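Local coordinates for translation initiation factor eIF2b-like protein (Chaetomium thermophilum, PDB 4ZEM) that forms the beta subunit of eIF2B and probably takes part in guanine nucleotide exchange on eIF2 during translation initiation, at residues K210-R215 with A246-I251; D193-Y198 with R206-A211. One frame throughout, in Å; residues are numbered along the deposited sequence.

Contact 1 (K210-R215 with A246-I251)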
loop_
_atom_site.group_PDB
_atom_site.type_symbol
_atom_site.label_atom_id
_atom_site.label_comp_id
_atom_site.label_asym_id
_atom_site.label_seq_id
_atom_site.Cartn_x
_atom_site.Cartn_y
_atom_site.Cartn_z
ATOM N N LYS A 210 -11.080 -8.451 -14.083
ATOM C CA LYS A 210 -12.013 -9.215 -13.264
ATOM C C LYS A 210 -13.443 -8.823 -13.636
ATOM O O LYS A 210 -14.317 -9.678 -13.790
ATOM C CB LYS A 210 -11.756 -8.969 -11.775
ATOM C CG LYS A 210 -12.203 -10.097 -10.838
ATOM C CD LYS A 210 -13.696 -10.261 -10.708
ATOM C CE LYS A 210 -14.012 -11.346 -9.691
ATOM N NZ LYS A 210 -13.330 -12.625 -10.013
ATOM N N ALA A 211 -13.665 -7.521 -13.785
ATOM C CA ALA A 211 -14.983 -7.005 -14.119
ATOM C C ALA A 211 -15.445 -7.559 -15.464
ATOM O O ALA A 211 -16.614 -7.908 -15.636
ATOM C CB ALA A 211 -14.957 -5.479 -14.147
ATOM N N ALA A 212 -14.505 -7.672 -16.396
ATOM C CA ALA A 212 -14.783 -8.182 -17.735
ATOM C C ALA A 212 -15.327 -9.607 -17.688
ATOM O O ALA A 212 -16.101 -10.010 -18.559
ATOM C CB ALA A 212 -13.531 -8.123 -18.591
ATOM N N SER A 213 -14.889 -10.377 -16.695
ATOM C CA SER A 213 -15.350 -11.754 -16.531
ATOM C C SER A 213 -16.828 -11.791 -16.156
ATOM O O SER A 213 -17.476 -12.811 -16.326
ATOM C CB SER A 213 -14.532 -12.502 -15.472
ATOM O OG SER A 213 -14.855 -12.068 -14.161
ATOM N N LYS A 214 -17.339 -10.713 -15.562
ATOM C CA LYS A 214 -18.735 -10.701 -15.126
ATOM C C LYS A 214 -19.607 -9.612 -15.723
ATOM O O LYS A 214 -20.792 -9.533 -15.419
ATOM C CB LYS A 214 -18.781 -10.588 -13.611
ATOM C CG LYS A 214 -18.000 -11.678 -12.925
ATOM C CD LYS A 214 -18.327 -11.742 -11.463
ATOM C CE LYS A 214 -17.710 -12.971 -10.837
ATOM N NZ LYS A 214 -17.505 -12.774 -9.384
ATOM N N ARG A 215 -19.025 -8.757 -16.553
ATOM C CA ARG A 215 -19.761 -7.628 -17.107
ATOM C C ARG A 215 -19.363 -7.359 -18.547
ATOM O O ARG A 215 -18.219 -7.598 -18.944
ATOM C CB ARG A 215 -19.521 -6.359 -16.273
ATOM C CG ARG A 215 -20.079 -6.405 -14.871
ATOM C CD ARG A 215 -21.509 -5.951 -14.880
ATOM N NE ARG A 215 -22.047 -5.810 -13.536
ATOM C CZ ARG A 215 -22.684 -6.778 -12.892
ATOM N NH1 ARG A 215 -22.866 -7.951 -13.478
ATOM N NH2 ARG A 215 -23.150 -6.565 -11.669
ATOM N N ALA A 246 -11.753 -10.721 -23.450
ATOM C CA ALA A 246 -12.706 -10.937 -22.372
ATOM C C ALA A 246 -14.113 -10.518 -22.803
ATOM O O ALA A 246 -15.106 -10.922 -22.197
ATOM C CB ALA A 246 -12.278 -10.186 -21.134
ATOM N N GLY A 247 -14.178 -9.667 -23.824
ATOM C CA GLY A 247 -15.433 -9.208 -24.387
ATOM C C GLY A 247 -15.627 -7.720 -24.161
ATOM O O GLY A 247 -16.688 -7.168 -24.435
ATOM N N VAL A 248 -14.586 -7.056 -23.676
ATOM C CA VAL A 248 -14.695 -5.642 -23.374
ATOM C C VAL A 248 -14.098 -4.790 -24.490
ATOM O O VAL A 248 -12.976 -5.024 -24.944
ATOM C CB VAL A 248 -14.002 -5.318 -22.025
ATOM C CG1 VAL A 248 -13.797 -3.817 -21.848
ATOM C CG2 VAL A 248 -14.833 -5.858 -20.888
ATOM N N SER A 249 -14.883 -3.816 -24.941
ATOM C CA SER A 249 -14.435 -2.842 -25.926
ATOM C C SER A 249 -13.487 -1.837 -25.291
ATOM O O SER A 249 -13.634 -1.479 -24.120
ATOM C CB SER A 249 -15.630 -2.134 -26.579
ATOM O OG SER A 249 -16.426 -3.068 -27.295
ATOM N N THR A 250 -12.497 -1.405 -26.063
ATOM C CA THR A 250 -11.526 -0.431 -25.579
ATOM C C THR A 250 -11.432 0.759 -26.511
ATOM O O THR A 250 -11.480 0.621 -27.738
ATOM C CB THR A 250 -10.124 -1.048 -25.391
ATOM O OG1 THR A 250 -9.743 -1.743 -26.588
ATOM C CG2 THR A 250 -10.133 -2.027 -24.233
ATOM N N ILE A 251 -11.328 1.934 -25.901
ATOM C CA ILE A 251 -11.228 3.178 -26.634
ATOM C C ILE A 251 -9.937 3.900 -26.287
ATOM O O ILE A 251 -9.573 4.013 -25.121
ATOM C CB ILE A 251 -12.439 4.086 -26.337
ATOM C CG1 ILE A 251 -13.719 3.421 -26.862
ATOM C CG2 ILE A 251 -12.245 5.471 -26.948
ATOM C CD1 ILE A 251 -15.005 4.193 -26.592
#
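In V248 a chi1 of 166° sets CG1 anti to the backbone N and leaves CG2 beside that N, anti to the carbonyl carbon; it is this second branch that meets A212. V248 CG2 lies 3.5 Å from A212 CB, and the same methyl comes within 3.9 Å of A212 CA, so it reaches the alpha carbon as well as the methyl of A212. A246 completes the contact: its CB meets A212 CB methyl to methyl at 3.5 Å. A246 CB and V248 CG2 are 5.0 Å apart, and A212 CB touches both at equal distance without aiming at the midpoint between them. The short alanine side chains allow a close backbone approach, with A212 CA and A246 CA separated by 5.8 Å. A246 and V248 can converge on one methyl because the chain turns between them. G247, at phi 114°, closes helix 237-246 in a Schellman motif, and V248 then leads into the edge strand 249-252 of the parallel part of a Rossmann-like sheet. That strand is bonded through S249 and I251 to strand 218-222, while V248 also packs on F217 and V219. Helix 202-214 thus lies against the exit of helix 237-246. R215 adds little area, its carbonyl O being 4.3 Å from V248 CG2. The R215 guanidinium group turns from the interface: R215 NE bonds to I189 O, and R215 NH1 reaches K214 O at 3.3 Å from above the carbonyl plane. No hydrogen bond joins 210-215 to 246-251.

Contact 2 (D193-Y198 with R206-A211); sequences DYVLAY and RFLVKA
L208 reaches from the helix to V195 and A197, its two terminal methyls going to different strand residues. L208 CD1 comes to 4.2 Å from A197 CB, whereas L208 CD2 faces V195 CG1 at 4.4 Å. With chi1 at -66° the leucine CG stands beside its own backbone N, anti to the carbonyl carbon, and chi2 of 174° extends CD1 outward towards the strand. V195 and A197, two positions apart, both point to the helix, as expected for one face of a strand. The closer part of this contact is therefore one leucine fork on two small apolar groups. Even here packing is light: the segments bury 87 Å² together, and L208 makes both touches. The nearest alpha carbons, A197 CA and L208 CA, are 9.1 Å apart, a usual spacing for a helix on a sheet. Neighbours extend this buried layer, since V195 and F207 both touch I269 on strand 267-271. The outer side of the helix differs in character: R206 is exposed, and V209 and K210 are partly exposed. Strand 194-198 and helix 202-214 are the first two elements of a beta-alpha-beta unit that continues into strand 218-222. With no hydrogen bond or charge pair across the interface, burial of apolar methyls, rather than directional bonding, accounts for the side-chain attraction between helix and strand here.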
loop_
_atom_site.group_PDB
_atom_site.type_symbol
_atom_site.label_atom_id
_atom_site.label_comp_id
_atom_site.label_asym_id
_atom_site.label_seq_id
_atom_site.Cartn_x
_atom_site.Cartn_y
_atom_site.Cartn_z
ATOM N N ASP A 193 -21.522 0.057 -19.220
ATOM C CA ASP A 193 -20.802 1.195 -18.652
ATOM C C ASP A 193 -19.676 1.656 -19.568
ATOM O O ASP A 193 -18.995 0.848 -20.209
ATOM C CB ASP A 193 -20.212 0.844 -17.282
ATOM C CG ASP A 193 -21.073 1.314 -16.129
ATOM O OD1 ASP A 193 -22.176 1.849 -16.373
ATOM O OD2 ASP A 193 -20.639 1.132 -14.969
ATOM N N TYR A 194 -19.481 2.966 -19.607
ATOM C CA TYR A 194 -18.320 3.554 -20.256
ATOM C C TYR A 194 -17.388 4.010 -19.148
ATOM O O TYR A 194 -17.668 4.990 -18.451
ATOM C CB TYR A 194 -18.743 4.710 -21.153
ATOM C CG TYR A 194 -18.892 4.315 -22.596
ATOM C CD1 TYR A 194 -18.181 4.969 -23.599
ATOM C CD2 TYR A 194 -19.788 3.319 -22.966
ATOM C CE1 TYR A 194 -18.345 4.618 -24.932
ATOM C CE2 TYR A 194 -19.940 2.943 -24.291
ATOM C CZ TYR A 194 -19.224 3.596 -25.268
ATOM O OH TYR A 194 -19.399 3.223 -26.578
ATOM N N VAL A 195 -16.282 3.291 -18.989
ATOM C CA VAL A 195 -15.384 3.512 -17.864
ATOM C C VAL A 195 -14.084 4.142 -18.323
ATOM O O VAL A 195 -13.331 3.556 -19.105
ATOM C CB VAL A 195 -15.071 2.182 -17.131
ATOM C CG1 VAL A 195 -14.068 2.398 -16.012
ATOM C CG2 VAL A 195 -16.351 1.557 -16.600
ATOM N N LEU A 196 -13.796 5.321 -17.790
ATOM C CA LEU A 196 -12.588 6.033 -18.156
ATOM C C LEU A 196 -11.497 5.664 -17.151
ATOM O O LEU A 196 -11.615 5.939 -15.957
ATOM C CB LEU A 196 -12.861 7.546 -18.205
ATOM C CG LEU A 196 -11.790 8.590 -18.568
ATOM C CD1 LEU A 196 -10.824 8.885 -17.436
ATOM C CD2 LEU A 196 -11.049 8.227 -19.848
ATOM N N ALA A 197 -10.449 5.013 -17.640
ATOM C CA ALA A 197 -9.329 4.627 -16.787
ATOM C C ALA A 197 -8.131 5.491 -17.112
ATOM O O ALA A 197 -7.557 5.387 -18.199
ATOM C CB ALA A 197 -8.986 3.157 -16.975
ATOM N N TYR A 198 -7.725 6.321 -16.158
ATOM C CA TYR A 198 -6.646 7.256 -16.426
ATOM C C TYR A 198 -5.340 6.621 -15.977
ATOM O O TYR A 198 -5.179 6.303 -14.799
ATOM C CB TYR A 198 -6.882 8.592 -15.716
ATOM C CG TYR A 198 -5.761 9.577 -15.923
ATOM C CD1 TYR A 198 -5.813 10.486 -16.977
ATOM C CD2 TYR A 198 -4.645 9.596 -15.092
ATOM C CE1 TYR A 198 -4.793 11.387 -17.200
ATOM C CE2 TYR A 198 -3.614 10.501 -15.308
ATOM C CZ TYR A 198 -3.697 11.393 -16.367
ATOM O OH TYR A 198 -2.691 12.302 -16.600
ATOM N N ARG A 206 -6.097 -5.352 -12.916
ATOM C CA ARG A 206 -6.690 -6.546 -12.326
ATOM C C ARG A 206 -8.173 -6.323 -12.039
ATOM O O ARG A 206 -8.981 -7.247 -12.150
ATOM C CB ARG A 206 -5.943 -6.952 -11.052
ATOM C CG ARG A 206 -4.493 -7.372 -11.296
ATOM C CD ARG A 206 -3.941 -8.181 -10.132
ATOM N NE ARG A 206 -2.536 -8.537 -10.316
ATOM C CZ ARG A 206 -1.531 -8.009 -9.621
ATOM N NH1 ARG A 206 -0.284 -8.394 -9.855
ATOM N NH2 ARG A 206 -1.769 -7.100 -8.686
ATOM N N PHE A 207 -8.523 -5.087 -11.691
ATOM C CA PHE A 207 -9.902 -4.706 -11.456
ATOM C C PHE A 207 -10.737 -4.769 -12.744
ATOM O O PHE A 207 -11.831 -5.343 -12.761
ATOM C CB PHE A 207 -9.922 -3.300 -10.863
ATOM C CG PHE A 207 -11.293 -2.786 -10.525
ATOM C CD1 PHE A 207 -11.867 -3.068 -9.297
ATOM C CD2 PHE A 207 -11.988 -1.983 -11.417
ATOM C CE1 PHE A 207 -13.119 -2.579 -8.971
ATOM C CE2 PHE A 207 -13.234 -1.487 -11.093
ATOM C CZ PHE A 207 -13.807 -1.787 -9.872
ATOM N N LEU A 208 -10.212 -4.195 -13.824
ATOM C CA LEU A 208 -10.928 -4.190 -15.096
ATOM C C LEU A 208 -11.077 -5.588 -15.687
ATOM O O LEU A 208 -12.151 -5.958 -16.173
ATOM C CB LEU A 208 -10.221 -3.282 -16.098
ATOM C CG LEU A 208 -10.226 -1.799 -15.734
ATOM C CD1 LEU A 208 -9.378 -1.015 -16.730
ATOM C CD2 LEU A 208 -11.652 -1.253 -15.654
ATOM N N VAL A 209 -9.999 -6.367 -15.631
ATOM C CA VAL A 209 -10.002 -7.733 -16.146
ATOM C C VAL A 209 -11.003 -8.619 -15.401
ATOM O O VAL A 209 -11.710 -9.421 -16.018
ATOM C CB VAL A 209 -8.576 -8.349 -16.080
ATOM C CG1 VAL A 209 -8.608 -9.868 -16.178
ATOM C CG2 VAL A 209 -7.701 -7.742 -17.170
ATOM N N LYS A 210 -11.080 -8.451 -14.083
ATOM C CA LYS A 210 -12.013 -9.215 -13.264
ATOM C C LYS A 210 -13.443 -8.823 -13.636
ATOM O O LYS A 210 -14.317 -9.678 -13.790
ATOM C CB LYS A 210 -11.756 -8.969 -11.775
ATOM C CG LYS A 210 -12.203 -10.097 -10.838
ATOM C CD LYS A 210 -13.696 -10.261 -10.708
ATOM C CE LYS A 210 -14.012 -11.346 -9.691
ATOM N NZ LYS A 210 -13.330 -12.625 -10.013
ATOM N N ALA A 211 -13.665 -7.521 -13.785
ATOM C CA ALA A 211 -14.983 -7.005 -14.119
ATOM C C ALA A 211 -15.445 -7.559 -15.464
ATOM O O ALA A 211 -16.614 -7.908 -15.636
ATOM C CB ALA A 211 -14.957 -5.479 -14.147
#

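Contacts 1 and 2 are centred about 7 Å apart and use overlapping parts of helix 202-214, with K210 and A211 in common. Along the chain come strand 194-198, then the helix with its 206-211 and 210-215 segments, then strand 218-222, helix 237-246 and the 246-251 segment. Strand 218-222 lies between strands 194-198 and 249-252 in the seven-stranded mixed sheet, so the helix reaches an inner strand in contact 2 and the approach to an edge strand in contact 1. The two also touch directly, I251 CD1 packing 3.8 Å from Y194 CE1. In this Rossmann-like part of the eIF2B subunit, the helix of one beta-alpha-beta unit packs on its own first strand in contact 2 and against the end of the next helix, 237-246, in contact 1.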